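Apical membrane antigen 1 (Babesia divergens, PDB 4APM) probably serves in host cell invasion as a moving-junction surface antigen of the parasite, of which this chain holds the three extracellular domains I, II and III. Local coordinates at residues K223-G228 with N334-D339. Residues are numbered along the deposited sequence; the frame is centred on the assembly and turned at random.
Sequences KDAIFG and NCLIID
Ile226 and Ile337 face each other as a hydrogen-bonded antiparallel pair, with Ile226 N 2.9 Å from Ile337 O and Ile337 N 2.8 Å from Ile226 O. Their side chains share one face of the sheet, CB beside CB at 4.1 Å. Ile226 CG1 sits beside its own backbone N (chi1 -64°), and an extended chi2 of 167° takes CD1 to Asp339, 3.6 Å from Asp339 CB. Ile337 sends its CD1 in the other direction, against Gly228, with Ile337 CD1 3.8 Å from Gly228 CA. At this end the pairing breaks into a classic beta bulge: Asn334 and Cys335 both face Gly228, and the carbonyl O of Gly228 accepts from Asn334 N and, at 3.1 Å from above its plane, from Cys335 N. Strand 335-339 is an outermost strand of a mixed sheet within this chain, with 225-231 next inward. The disulfide from Cys335 to Cys235 ties it to the strand beyond. On the opposite face Leu336 runs alongside Phe227, CD2 meeting ring atom CD1 at 3.6 Å; Leu336 also packs on helix 8-16, while the Phe227 ring meets Trp316 edge-to-face. Asp339 N closes the far end on Asp224 O, 2.9 Å away, while the Asp224 carboxylate turns to Ser408 and Gly341 N.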
loop_
_atom_site.group_PDB
_atom_site.type_symbol
_atom_site.label_atom_id
_atom_site.label_comp_id
_atom_site.label_asym_id
_atom_site.label_seq_id
_atom_site.Cartn_x
_atom_site.Cartn_y
_atom_site.Cartn_z
ATOM N N LYS A 223 -4.831 9.522 8.518
ATOM C CA LYS A 223 -4.596 9.924 9.916
ATOM C C LYS A 223 -5.900 9.867 10.676
ATOM O O LYS A 223 -6.954 10.083 10.091
ATOM C CB LYS A 223 -4.016 11.345 9.975
ATOM C CG LYS A 223 -3.584 11.778 11.359
ATOM C CD LYS A 223 -2.752 13.057 11.329
ATOM C CE LYS A 223 -3.344 14.108 10.407
ATOM N NZ LYS A 223 -2.688 15.438 10.572
ATOM N N ASP A 224 -5.825 9.494 11.952
ATOM C CA ASP A 224 -6.988 9.452 12.865
ATOM C C ASP A 224 -8.075 8.488 12.420
ATOM O O ASP A 224 -9.262 8.739 12.650
ATOM C CB ASP A 224 -7.577 10.851 13.069
ATOM C CG ASP A 224 -6.571 11.825 13.623
ATOM O OD1 ASP A 224 -5.854 11.496 14.591
ATOM O OD2 ASP A 224 -6.458 12.911 13.059
ATOM N N ALA A 225 -7.674 7.387 11.781
ATOM C CA ALA A 225 -8.642 6.455 11.162
ATOM C C ALA A 225 -8.371 5.019 11.518
ATOM O O ALA A 225 -7.212 4.579 11.575
ATOM C CB ALA A 225 -8.649 6.616 9.644
ATOM N N ILE A 226 -9.460 4.285 11.699
ATOM C CA ILE A 226 -9.442 2.850 11.854
ATOM C C ILE A 226 -10.317 2.295 10.730
ATOM O O ILE A 226 -11.399 2.828 10.464
ATOM C CB ILE A 226 -10.102 2.430 13.175
ATOM C CG1 ILE A 226 -9.314 2.951 14.377
ATOM C CG2 ILE A 226 -10.301 0.913 13.236
ATOM C CD1 ILE A 226 -10.085 2.831 15.675
ATOM N N PHE A 227 -9.831 1.254 10.056
ATOM C CA PHE A 227 -10.585 0.587 8.976
ATOM C C PHE A 227 -11.792 -0.177 9.524
ATOM O O PHE A 227 -11.664 -0.904 10.502
ATOM C CB PHE A 227 -9.682 -0.428 8.266
ATOM C CG PHE A 227 -8.650 0.187 7.382
ATOM C CD1 PHE A 227 -9.023 1.038 6.352
ATOM C CD2 PHE A 227 -7.306 -0.161 7.517
ATOM C CE1 PHE A 227 -8.081 1.577 5.499
ATOM C CE2 PHE A 227 -6.367 0.352 6.637
ATOM C CZ PHE A 227 -6.752 1.235 5.633
ATOM N N GLY A 228 -12.933 -0.079 8.845
ATOM C CA GLY A 228 -14.113 -0.838 9.245
ATOM C C GLY A 228 -14.934 -1.359 8.078
ATOM O O GLY A 228 -14.663 -1.043 6.914
ATOM N N ASN A 334 -14.590 -0.960 3.901
ATOM C CA ASN A 334 -15.522 -0.121 3.130
ATOM C C ASN A 334 -16.066 1.079 3.924
ATOM O O ASN A 334 -16.942 1.807 3.442
ATOM C CB ASN A 334 -16.668 -0.951 2.492
ATOM C CG ASN A 334 -17.631 -1.534 3.525
ATOM O OD1 ASN A 334 -17.783 -0.995 4.622
ATOM N ND2 ASN A 334 -18.285 -2.646 3.173
ATOM N N CYS A 335 -15.491 1.312 5.108
ATOM C CA CYS A 335 -15.665 2.585 5.830
ATOM C C CYS A 335 -14.548 2.799 6.854
ATOM O O CYS A 335 -13.744 1.890 7.128
ATOM C CB CYS A 335 -17.006 2.591 6.548
ATOM S SG CYS A 335 -17.110 1.230 7.726
ATOM N N LEU A 336 -14.518 3.992 7.439
ATOM C CA LEU A 336 -13.523 4.338 8.448
ATOM C C LEU A 336 -14.244 4.772 9.740
ATOM O O LEU A 336 -15.364 5.261 9.683
ATOM C CB LEU A 336 -12.613 5.469 7.940
ATOM C CG LEU A 336 -11.832 5.293 6.627
ATOM C CD1 LEU A 336 -10.980 6.520 6.349
ATOM C CD2 LEU A 336 -10.968 4.041 6.633
ATOM N N ILE A 337 -13.608 4.530 10.885
ATOM C CA ILE A 337 -14.032 5.029 12.182
ATOM C C ILE A 337 -13.017 6.101 12.603
ATOM O O ILE A 337 -11.807 5.887 12.469
ATOM C CB ILE A 337 -13.976 3.892 13.221
ATOM C CG1 ILE A 337 -14.980 2.804 12.888
ATOM C CG2 ILE A 337 -14.123 4.417 14.645
ATOM C CD1 ILE A 337 -14.362 1.610 12.192
ATOM N N ILE A 338 -13.476 7.262 13.072
ATOM C CA ILE A 338 -12.506 8.248 13.514
ATOM C C ILE A 338 -11.976 7.902 14.906
ATOM O O ILE A 338 -12.708 7.373 15.755
ATOM C CB ILE A 338 -12.989 9.724 13.402
ATOM C CG1 ILE A 338 -11.801 10.674 13.587
ATOM C CG2 ILE A 338 -14.072 10.048 14.425
ATOM C CD1 ILE A 338 -12.187 12.119 13.818
ATOM N N ASP A 339 -10.679 8.111 15.094
ATOM C CA ASP A 339 -10.017 7.803 16.350
ATOM C C ASP A 339 -8.628 8.444 16.363
ATOM O O ASP A 339 -7.775 8.070 15.577
ATOM C CB ASP A 339 -9.913 6.285 16.549
ATOM C CG ASP A 339 -9.248 5.917 17.854
ATOM O OD1 ASP A 339 -9.790 6.279 18.924
ATOM O OD2 ASP A 339 -8.166 5.293 17.816
#